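Local structure of fusolin (4YN2) at residues C80-T83 with Q84-P88; I120-D124 with N125-S129; D161-W165 with G166-L170. The protein forms the crystalline spindles of an insect poxvirus that enhance virulence, and probably attacks chitin as a lytic polysaccharide monooxygenase. All blocks are in the same frame, centred on the assembly; numbering follows the deposited sequence.

Contact 1: residues C80-T83 with Q84-P88; sequences CHIT and QQVVP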
ATOM      1  N   CYS A  80      19.413 -11.470  -8.752  1.00 14.96           N
ATOM      2  CA  CYS A  80      20.027 -11.832  -7.468  1.00 16.03           C
ATOM      3  C   CYS A  80      20.727 -10.631  -6.838  1.00 15.38           C
ATOM      4  O   CYS A  80      20.688 -10.504  -5.628  1.00 14.77           O
ATOM      5  CB  CYS A  80      20.984 -13.013  -7.613  1.00 18.10           C
ATOM      6  SG  CYS A  80      20.170 -14.566  -8.059  1.00 23.44           S
ATOM      7  N   HIS A  81      21.350  -9.764  -7.632  1.00 10.96           N
ATOM      8  CA  HIS A  81      21.988  -8.547  -7.125  1.00 10.47           C
ATOM      9  C   HIS A  81      20.931  -7.655  -6.462  1.00 12.97           C
ATOM     10  O   HIS A  81      21.131  -7.215  -5.335  1.00 13.27           O
ATOM     11  CB  HIS A  81      22.692  -7.805  -8.270  1.00 10.98           C
ATOM     12  CG  HIS A  81      23.280  -6.487  -7.894  1.00 14.06           C
ATOM     13  ND1 HIS A  81      24.185  -6.377  -6.872  1.00 16.13           N
ATOM     14  CD2 HIS A  81      23.092  -5.266  -8.444  1.00 15.80           C
ATOM     15  CE1 HIS A  81      24.488  -5.093  -6.789  1.00 15.39           C
ATOM     16  NE2 HIS A  81      23.873  -4.394  -7.739  1.00 15.70           N
ATOM     17  N   ILE A  82      19.778  -7.464  -7.115  1.00  9.07           N
ATOM     18  CA  ILE A  82      18.708  -6.635  -6.547  1.00  8.69           C
ATOM     19  C   ILE A  82      18.167  -7.256  -5.263  1.00 12.71           C
ATOM     20  O   ILE A  82      18.090  -6.586  -4.243  1.00 12.10           O
ATOM     21  CB  ILE A  82      17.556  -6.402  -7.567  1.00 11.54           C
ATOM     22  CG1 ILE A  82      18.036  -5.609  -8.799  1.00 11.29           C
ATOM     23  CG2 ILE A  82      16.348  -5.692  -6.894  1.00 12.54           C
ATOM     24  CD1 ILE A  82      18.695  -4.250  -8.513  1.00 14.16           C
ATOM     25  N   THR A  83      17.809  -8.534  -5.326  1.00 10.49           N
ATOM     26  CA  THR A  83      17.192  -9.270  -4.231  1.00 10.79           C
ATOM     27  C   THR A  83      18.135  -9.506  -3.053  1.00 14.17           C
ATOM     28  O   THR A  83      17.644  -9.591  -1.942  1.00 13.61           O
ATOM     29  CB  THR A  83      16.653 -10.619  -4.761  1.00 24.91           C
ATOM     30  OG1 THR A  83      15.645 -10.363  -5.744  1.00 32.82           O
ATOM     31  CG2 THR A  83      16.067 -11.512  -3.678  1.00 30.64           C
ATOM     32  N   GLN A  84      19.441  -9.671  -3.272  1.00 11.78           N
ATOM     33  CA  GLN A  84      20.358  -9.991  -2.183  1.00 12.04           C
ATOM     34  C   GLN A  84      21.259  -8.848  -1.756  1.00 16.23           C
ATOM     35  O   GLN A  84      21.731  -8.901  -0.630  1.00 16.32           O
ATOM     36  CB  GLN A  84      21.224 -11.196  -2.577  1.00 13.14           C
ATOM     37  CG  GLN A  84      20.393 -12.422  -2.969  1.00 21.58           C
ATOM     38  CD  GLN A  84      19.561 -12.980  -1.829  1.00 33.80           C
ATOM     39  OE1 GLN A  84      19.828 -12.743  -0.643  1.00 24.56           O
ATOM     40  NE2 GLN A  84      18.495 -13.689  -2.161  1.00 29.06           N
ATOM     41  N   GLN A  85      21.488  -7.824  -2.589  1.00 13.35           N
ATOM     42  CA  GLN A  85      22.407  -6.740  -2.225  1.00 13.25           C
ATOM     43  C   GLN A  85      21.792  -5.336  -2.250  1.00 16.93           C
ATOM     44  O   GLN A  85      22.122  -4.547  -1.369  1.00 18.85           O
ATOM     45  CB  GLN A  85      23.623  -6.778  -3.161  1.00 14.52           C
ATOM     46  CG  GLN A  85      24.313  -8.142  -3.155  1.00 26.04           C
ATOM     47  CD  GLN A  85      25.515  -8.191  -4.057  1.00 42.27           C
ATOM     48  OE1 GLN A  85      25.381  -8.250  -5.281  1.00 31.87           O
ATOM     49  NE2 GLN A  85      26.717  -8.170  -3.491  1.00 40.50           N
ATOM     50  N   VAL A  86      20.898  -5.018  -3.200  1.00 11.20           N
ATOM     51  CA  VAL A  86      20.359  -3.666  -3.337  1.00 10.40           C
ATOM     52  C   VAL A  86      19.146  -3.436  -2.440  1.00 11.23           C
ATOM     53  O   VAL A  86      19.137  -2.465  -1.689  1.00  8.80           O
ATOM     54  CB  VAL A  86      20.020  -3.347  -4.801  1.00 14.08           C
ATOM     55  CG1 VAL A  86      19.636  -1.881  -4.965  1.00 13.59           C
ATOM     56  CG2 VAL A  86      21.201  -3.694  -5.709  1.00 14.01           C
ATOM     57  N   VAL A  87      18.095  -4.248  -2.580  1.00  7.26           N
ATOM     58  CA  VAL A  87      16.913  -4.129  -1.718  1.00  7.04           C
ATOM     59  C   VAL A  87      16.637  -5.521  -1.137  1.00 11.83           C
ATOM     60  O   VAL A  87      15.664  -6.172  -1.514  1.00 11.72           O
ATOM     61  CB  VAL A  87      15.681  -3.503  -2.422  1.00 10.44           C
ATOM     62  CG1 VAL A  87      14.564  -3.219  -1.412  1.00  9.80           C
ATOM     63  CG2 VAL A  87      16.064  -2.218  -3.149  1.00 10.79           C
ATOM     64  N   PRO A  88      17.531  -6.030  -0.271  1.00  9.90           N
ATOM     65  CA  PRO A  88      17.321  -7.374   0.280  1.00 10.50           C
ATOM     66  C   PRO A  88      16.208  -7.451   1.310  1.00 15.76           C
ATOM     67  O   PRO A  88      15.599  -8.504   1.471  1.00 16.62           O
ATOM     68  CB  PRO A  88      18.669  -7.708   0.921  1.00 12.74           C
ATOM     69  CG  PRO A  88      19.244  -6.413   1.301  1.00 17.08           C
ATOM     70  CD  PRO A  88      18.772  -5.422   0.261  1.00 12.37           C
TER
HETATM   71  O   HOH W   1      15.816 -10.927  -0.286  1.00 39.22           O
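H81 reaches forward along the last turns of the short helix 79-86 to Q85 and V86, where the helix widens into a pi-type turn and ends. Its ring stands out from the helix with CG anti to the backbone N (chi1 175°), which carries ND1 to the amide of Q85 and lays one ring face over V86. ND1 donates to Q85 OE1 at 2.7 Å along a nearly straight path. The oxygen lies in the ring plane; the ring and amide planes are 83° apart, and ND1 approaches OE1 from above the carbonyl plane rather than on a lone pair. CG2 of V86 makes a CH-pi contact over the face, 3.7 Å from the ring centroid of H81 and displaced toward the NE2 rim. NE2 donates to A72 O in a neighbouring loop; with both nitrogens partnered and one face covered, rotation of the ring is limited. The same V86 methyl also meets I82 CD1 at 3.8 Å, on the side of the helix that packs against A70 and Y223. The widening shows in the backbone: H81 O accepts from both Q85 N and V86 N, and V87 N bonds I82 O at 2.9 Å, an i to i+5 link like that of V86 N. T83 turns OG1 back to K79 O. Beyond the helix end, P88 CA makes a C-H...O contact of 3.2 Å with T83 O, and one water donates to both T83 O and P88 O.

Contact 2: residues I120-D124 with N125-S129; sequences IPLSD and NHQVS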
ATOM      1  N   ILE A 120     -10.403  -0.327  -4.700  1.00 15.30           N
ATOM      2  CA  ILE A 120     -10.771  -0.391  -6.106  1.00 16.16           C
ATOM      3  C   ILE A 120     -12.114  -1.114  -6.269  1.00 22.02           C
ATOM      4  O   ILE A 120     -12.188  -2.306  -5.977  1.00 21.31           O
ATOM      5  CB  ILE A 120      -9.661  -1.116  -6.918  1.00 19.22           C
ATOM      6  CG1 ILE A 120      -8.291  -0.428  -6.731  1.00 19.69           C
ATOM      7  CG2 ILE A 120     -10.036  -1.165  -8.402  1.00 20.08           C
ATOM      8  CD1 ILE A 120      -7.120  -1.336  -7.048  1.00 29.17           C
ATOM      9  N   PRO A 121     -13.156  -0.467  -6.815  1.00 20.03           N
ATOM     10  CA  PRO A 121     -14.418  -1.189  -7.026  1.00 20.20           C
ATOM     11  C   PRO A 121     -14.361  -2.125  -8.230  1.00 23.27           C
ATOM     12  O   PRO A 121     -13.779  -1.788  -9.264  1.00 21.84           O
ATOM     13  CB  PRO A 121     -15.425  -0.062  -7.258  1.00 22.03           C
ATOM     14  CG  PRO A 121     -14.622   1.002  -7.909  1.00 26.69           C
ATOM     15  CD  PRO A 121     -13.272   0.943  -7.239  1.00 22.01           C
ATOM     16  N   LEU A 122     -14.955  -3.309  -8.085  1.00 21.02           N
ATOM     17  CA  LEU A 122     -15.067  -4.261  -9.191  1.00 21.34           C
ATOM     18  C   LEU A 122     -16.310  -3.917 -10.011  1.00 25.21           C
ATOM     19  O   LEU A 122     -17.361  -3.628  -9.435  1.00 23.76           O
ATOM     20  CB  LEU A 122     -15.162  -5.718  -8.689  1.00 21.95           C
ATOM     21  CG  LEU A 122     -13.850  -6.481  -8.669  1.00 27.51           C
ATOM     22  CD1 LEU A 122     -12.852  -5.816  -7.776  1.00 27.85           C
ATOM     23  CD2 LEU A 122     -14.067  -7.903  -8.244  1.00 30.16           C
ATOM     24  N   SER A 123     -16.203  -3.988 -11.342  1.00 23.16           N
ATOM     25  CA  SER A 123     -17.340  -3.783 -12.237  1.00 23.84           C
ATOM     26  C   SER A 123     -18.191  -5.056 -12.227  1.00 28.07           C
ATOM     27  O   SER A 123     -19.417  -4.993 -12.143  1.00 27.32           O
ATOM     28  CB  SER A 123     -16.858  -3.461 -13.650  1.00 28.65           C
ATOM     29  OG  SER A 123     -17.923  -2.969 -14.447  1.00 42.52           O
ATOM     30  N   ASP A 124     -17.517  -6.211 -12.292  1.00 24.73           N
ATOM     31  CA  ASP A 124     -18.130  -7.538 -12.268  1.00 24.50           C
ATOM     32  C   ASP A 124     -17.314  -8.433 -11.309  1.00 26.51           C
ATOM     33  O   ASP A 124     -16.088  -8.357 -11.301  1.00 25.38           O
ATOM     34  CB  ASP A 124     -18.181  -8.088 -13.713  1.00 26.57           C
ATOM     35  CG  ASP A 124     -18.067  -9.585 -13.842  1.00 37.68           C
ATOM     36  OD1 ASP A 124     -18.937 -10.297 -13.298  1.00 36.94           O
ATOM     37  OD2 ASP A 124     -17.075 -10.049 -14.432  1.00 48.70           O
ATOM     38  N   ASN A 125     -17.994  -9.268 -10.502  1.00 23.26           N
ATOM     39  CA  ASN A 125     -17.320 -10.148  -9.522  1.00 22.51           C
ATOM     40  C   ASN A 125     -16.520 -11.302 -10.155  1.00 24.89           C
ATOM     41  O   ASN A 125     -15.688 -11.878  -9.462  1.00 22.97           O
ATOM     42  CB  ASN A 125     -18.314 -10.711  -8.518  1.00 19.33           C
ATOM     43  CG  ASN A 125     -18.796  -9.681  -7.532  1.00 30.60           C
ATOM     44  OD1 ASN A 125     -18.286  -8.555  -7.463  1.00 27.49           O
ATOM     45  ND2 ASN A 125     -19.710 -10.071  -6.665  1.00 18.57           N
ATOM     46  N   HIS A 126     -16.743 -11.628 -11.438  1.00 23.05           N
ATOM     47  CA  HIS A 126     -15.972 -12.663 -12.147  1.00 23.83           C
ATOM     48  C   HIS A 126     -14.679 -12.135 -12.777  1.00 25.82           C
ATOM     49  O   HIS A 126     -13.950 -12.907 -13.409  1.00 23.55           O
ATOM     50  CB  HIS A 126     -16.809 -13.309 -13.238  1.00 26.10           C
ATOM     51  CG  HIS A 126     -17.944 -14.107 -12.701  1.00 30.73           C
ATOM     52  ND1 HIS A 126     -19.250 -13.756 -12.963  1.00 33.05           N
ATOM     53  CD2 HIS A 126     -17.928 -15.226 -11.940  1.00 32.91           C
ATOM     54  CE1 HIS A 126     -19.992 -14.677 -12.381  1.00 32.80           C
ATOM     55  NE2 HIS A 126     -19.238 -15.581 -11.740  1.00 33.01           N
ATOM     56  N   GLN A 127     -14.388 -10.836 -12.627  1.00 22.92           N
ATOM     57  CA  GLN A 127     -13.146 -10.276 -13.148  1.00 22.62           C
ATOM     58  C   GLN A 127     -11.925 -10.917 -12.496  1.00 25.67           C
ATOM     59  O   GLN A 127     -11.778 -10.842 -11.281  1.00 25.78           O
ATOM     60  CB  GLN A 127     -13.091  -8.767 -12.901  1.00 23.87           C
ATOM     61  CG  GLN A 127     -13.939  -7.971 -13.852  1.00 30.25           C
ATOM     62  CD  GLN A 127     -13.685  -6.518 -13.594  1.00 42.76           C
ATOM     63  OE1 GLN A 127     -14.479  -5.826 -12.958  1.00 33.40           O
ATOM     64  NE2 GLN A 127     -12.512  -6.063 -13.999  1.00 34.56           N
ATOM     65  N   VAL A 128     -11.084 -11.568 -13.299  1.00 22.40           N
ATOM     66  CA  VAL A 128      -9.819 -12.162 -12.842  1.00 22.49           C
ATOM     67  C   VAL A 128      -8.782 -11.046 -12.582  1.00 24.03           C
ATOM     68  O   VAL A 128      -7.975 -11.147 -11.648  1.00 21.88           O
ATOM     69  CB  VAL A 128      -9.263 -13.221 -13.834  1.00 27.81           C
ATOM     70  CG1 VAL A 128      -8.892 -12.622 -15.201  1.00 28.10           C
ATOM     71  CG2 VAL A 128      -8.060 -13.949 -13.226  1.00 28.42           C
ATOM     72  N   SER A 129      -8.800 -10.009 -13.424  1.00 20.85           N
ATOM     73  CA  SER A 129      -7.899  -8.866 -13.331  1.00 21.28           C
ATOM     74  C   SER A 129      -8.661  -7.579 -13.581  1.00 24.68           C
ATOM     75  O   SER A 129      -9.691  -7.594 -14.262  1.00 25.48           O
ATOM     76  CB  SER A 129      -6.763  -9.000 -14.344  1.00 25.29           C
ATOM     77  OG  SER A 129      -6.109 -10.249 -14.201  1.00 35.24           O
TER
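Q127 folds its side chain back across the turn, and OE1 reaches the backbone N-H groups of S123 and D124 and accepts from both. CG set beside the backbone N (chi1 -77°), with the chain extended beyond it, brings the amide there. The two donors use the oxygen differently. D124 N comes in the amide plane, on a lone pair, at 3.1 Å and nearly straight, whereas S123 N lies close to the extension of the C=O bond, at 3.0 Å from OE1, with a more bent N-H...O angle of 135°. At the other end of the same amide, NE2 donates to S129 O at 3.2 Å, somewhat out of the amide plane. Three bonds thus fix the rotation of the Q127 amide between the two arms of the loop. This is the connection from strand 118-121 to strand 129-138 in the beta-sandwich core of a lytic polysaccharide monooxygenase-like domain, and its bend is a type I beta turn from D124 to Q127. The turn is closed by Q127 N to D124 O, a rather long bond of 3.3 Å. D124 bends its carboxylate over the turn: OD1 accepts H126 N at 3.2 Å from above the carboxylate plane, as in an Asx turn, while OD2 lies beside H126 CB. The H126 ring leads away from the turn, and its NE2 makes a weak hydrogen bond to D237. The N125 amide is held by N233, ND2 donating to its main-chain oxygen. The buried L122 points its side chain toward the turn, CD2 4.2 Å from N125 CA, and packs against I201 and F230.

Contact 3: residues D161-W165 with G166-L170; sequences DRVVW and GNLDL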
ATOM      1  N   ASP A 161       2.404  -9.638   7.828  1.00  9.27           N
ATOM      2  CA  ASP A 161       3.481 -10.028   6.921  1.00  8.31           C
ATOM      3  C   ASP A 161       4.267  -8.850   6.415  1.00 11.33           C
ATOM      4  O   ASP A 161       3.692  -7.837   6.029  1.00 10.80           O
ATOM      5  CB  ASP A 161       2.936 -10.757   5.679  1.00  9.54           C
ATOM      6  CG  ASP A 161       2.333 -12.130   5.906  1.00 12.82           C
ATOM      7  OD1 ASP A 161       2.776 -12.825   6.840  1.00 11.66           O
ATOM      8  OD2 ASP A 161       1.440 -12.519   5.122  1.00 14.44           O
ATOM      9  N   ARG A 162       5.576  -9.034   6.291  1.00  7.36           N
ATOM     10  CA  ARG A 162       6.417  -8.069   5.606  1.00  7.37           C
ATOM     11  C   ARG A 162       6.301  -8.346   4.137  1.00 10.59           C
ATOM     12  O   ARG A 162       6.115  -9.506   3.750  1.00  9.15           O
ATOM     13  CB  ARG A 162       7.877  -8.200   6.040  1.00  8.05           C
ATOM     14  CG  ARG A 162       8.101  -7.740   7.458  1.00 16.47           C
ATOM     15  CD  ARG A 162       8.426  -6.277   7.512  1.00 22.97           C
ATOM     16  NE  ARG A 162       8.471  -5.801   8.898  1.00 23.91           N
ATOM     17  CZ  ARG A 162       9.225  -4.800   9.344  1.00 36.47           C
ATOM     18  NH1 ARG A 162      10.032  -4.139   8.515  1.00 21.26           N
ATOM     19  NH2 ARG A 162       9.192  -4.460  10.625  1.00 24.97           N
ATOM     20  N   VAL A 163       6.451  -7.307   3.322  1.00  7.22           N
ATOM     21  CA  VAL A 163       6.530  -7.438   1.876  1.00  6.77           C
ATOM     22  C   VAL A 163       7.969  -7.811   1.599  1.00  9.25           C
ATOM     23  O   VAL A 163       8.872  -7.053   1.948  1.00  8.34           O
ATOM     24  CB  VAL A 163       6.104  -6.146   1.143  1.00 10.93           C
ATOM     25  CG1 VAL A 163       6.394  -6.243  -0.354  1.00 11.30           C
ATOM     26  CG2 VAL A 163       4.627  -5.835   1.384  1.00 10.83           C
ATOM     27  N   VAL A 164       8.188  -8.968   0.992  1.00  5.43           N
ATOM     28  CA  VAL A 164       9.519  -9.492   0.705  1.00  5.59           C
ATOM     29  C   VAL A 164       9.517 -10.041  -0.700  1.00  9.63           C
ATOM     30  O   VAL A 164       8.450 -10.332  -1.222  1.00  8.72           O
ATOM     31  CB  VAL A 164       9.948 -10.563   1.753  1.00  9.60           C
ATOM     32  CG1 VAL A 164      10.036  -9.958   3.141  1.00 10.34           C
ATOM     33  CG2 VAL A 164       9.010 -11.769   1.774  1.00  9.42           C
ATOM     34  N   TRP A 165      10.685 -10.233  -1.303  1.00  7.24           N
ATOM     35  CA  TRP A 165      10.738 -10.754  -2.665  1.00  8.32           C
ATOM     36  C   TRP A 165      10.075 -12.133  -2.776  1.00 13.01           C
ATOM     37  O   TRP A 165       9.397 -12.402  -3.780  1.00 11.09           O
ATOM     38  CB  TRP A 165      12.177 -10.809  -3.180  1.00  7.37           C
ATOM     39  CG  TRP A 165      12.765  -9.448  -3.401  1.00  7.93           C
ATOM     40  CD1 TRP A 165      13.708  -8.827  -2.640  1.00 10.71           C
ATOM     41  CD2 TRP A 165      12.344  -8.495  -4.378  1.00  8.04           C
ATOM     42  NE1 TRP A 165      13.972  -7.576  -3.147  1.00 10.35           N
ATOM     43  CE2 TRP A 165      13.118  -7.330  -4.190  1.00 12.15           C
ATOM     44  CE3 TRP A 165      11.356  -8.492  -5.371  1.00  9.59           C
ATOM     45  CZ2 TRP A 165      12.991  -6.208  -5.014  1.00 12.00           C
ATOM     46  CZ3 TRP A 165      11.236  -7.382  -6.185  1.00 11.04           C
ATOM     47  CH2 TRP A 165      12.037  -6.253  -5.996  1.00 11.51           C
ATOM     48  N   GLY A 166      10.166 -12.922  -1.699  1.00 10.28           N
ATOM     49  CA  GLY A 166       9.577 -14.249  -1.627  1.00 10.64           C
ATOM     50  C   GLY A 166       8.065 -14.300  -1.653  1.00 14.52           C
ATOM     51  O   GLY A 166       7.516 -15.364  -1.939  1.00 14.36           O
ATOM     52  N   ASN A 167       7.361 -13.185  -1.330  1.00 10.04           N
ATOM     53  CA  ASN A 167       5.898 -13.188  -1.375  1.00  8.61           C
ATOM     54  C   ASN A 167       5.380 -12.164  -2.391  1.00  9.75           C
ATOM     55  O   ASN A 167       4.210 -11.778  -2.330  1.00  8.55           O
ATOM     56  CB  ASN A 167       5.261 -13.014   0.012  1.00  8.95           C
ATOM     57  CG  ASN A 167       5.557 -11.727   0.731  1.00 15.03           C
ATOM     58  OD1 ASN A 167       6.070 -10.765   0.172  1.00  6.52           O
ATOM     59  ND2 ASN A 167       5.247 -11.688   2.000  1.00 11.00           N
ATOM     60  N   LEU A 168       6.218 -11.813  -3.383  1.00  6.28           N
ATOM     61  CA  LEU A 168       5.863 -10.916  -4.475  1.00  6.35           C
ATOM     62  C   LEU A 168       5.888 -11.657  -5.801  1.00 11.39           C
ATOM     63  O   LEU A 168       6.787 -12.456  -6.032  1.00 11.37           O
ATOM     64  CB  LEU A 168       6.841  -9.730  -4.558  1.00  6.03           C
ATOM     65  CG  LEU A 168       6.668  -8.601  -3.557  1.00  8.73           C
ATOM     66  CD1 LEU A 168       7.765  -7.576  -3.759  1.00  8.46           C
ATOM     67  CD2 LEU A 168       5.276  -7.974  -3.652  1.00  7.12           C
ATOM     68  N   ASP A 169       4.932 -11.336  -6.684  1.00  8.60           N
ATOM     69  CA  ASP A 169       4.810 -11.878  -8.040  1.00  8.25           C
ATOM     70  C   ASP A 169       4.935 -10.749  -9.047  1.00 11.06           C
ATOM     71  O   ASP A 169       4.193  -9.779  -8.913  1.00  9.20           O
ATOM     72  CB  ASP A 169       3.431 -12.521  -8.232  1.00 10.07           C
ATOM     73  CG  ASP A 169       3.188 -13.802  -7.479  1.00 19.38           C
ATOM     74  OD1 ASP A 169       4.148 -14.573  -7.301  1.00 20.89           O
ATOM     75  OD2 ASP A 169       2.026 -14.067  -7.133  1.00 21.55           O
ATOM     76  N   LEU A 170       5.798 -10.879 -10.075  1.00  7.57           N
ATOM     77  CA  LEU A 170       5.921  -9.845 -11.104  1.00  7.56           C
ATOM     78  C   LEU A 170       4.701  -9.895 -12.014  1.00 11.38           C
ATOM     79  O   LEU A 170       4.381 -10.967 -12.515  1.00 11.42           O
ATOM     80  CB  LEU A 170       7.207 -10.042 -11.918  1.00  7.92           C
ATOM     81  CG  LEU A 170       7.475  -9.040 -13.064  1.00 11.98           C
ATOM     82  CD1 LEU A 170       7.888  -7.690 -12.541  1.00 12.01           C
ATOM     83  CD2 LEU A 170       8.561  -9.560 -13.955  1.00 13.96           C
TER
HETATM   84  O   HOH W   2       2.946 -13.706   2.808  1.00 17.85           O
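This is a local turn contact in which the side chain of N167 ties down the loop entering strand 168-174, a strand that pairs antiparallel with strand 145-152 in the beta-sandwich core of the lytic polysaccharide monooxygenase-like domain. Strand 168-174 carries L170 of the pocket that holds the bound glycan. The amide of N167 folds back against the chain from R162 to V164 and pairs with it through both ends. ND2 donates to R162 O at 2.9 Å along an almost straight line; ND2 lies in the plane of the R162 carbonyl, and R162 O in turn lies within 9° of the N167 amide plane. OD1 accepts V164 N, also at 2.9 Å, with the donor tilted by 31° from the carbonyl plane. The reach depends on the first torsion: CG sits between the backbone N and the carbonyl carbon (chi1 62°), which swings the amide back over the preceding residues. V164 crosses it at about a right angle, CG2 resting 3.6 Å from N167 CG. The backbone closes the bend, N167 N bonding V164 O and L168 N bonding W165 O. The buried L168 packs against V163 and W165. V163 CG1 touches its CD2 at 3.9 Å, and the two side chains cross at about a right angle against Y209 and V207. The other methyl, CD1, meets the indole of W165 at CE3, 4.0 Å away and oblique to the ring. W165 itself lies edge-to-face with Y150 and Y209. At the outer end, a water accepts from N167 ND2 at 3.2 Å and donates weakly to D161 OD2, which also accepts from N157 N.

Contacts 1 and 3 meet directly, their centres about 13 Å apart: W165 NE1 lies 2.7 Å from V87 O, a probable hydrogen bond, and the indole packs against the helix, with T83 CG2 3.7 Å from W165 CD1 and I82 CG2 3.9 Å from W165 CZ2. Both lie near the bound glycan; L170 of contact 3 touches an N-acetylglucosamine, and the side chains of W165 and I82 come within about 7 and 8 Å of one. Contact 2 stands apart, its nearest atoms about 22 Å from contact 1 and 11 Å from contact 3, though contacts 2 and 3 reach the same sheet. None of the three contains the zinc ligands H1 and H142.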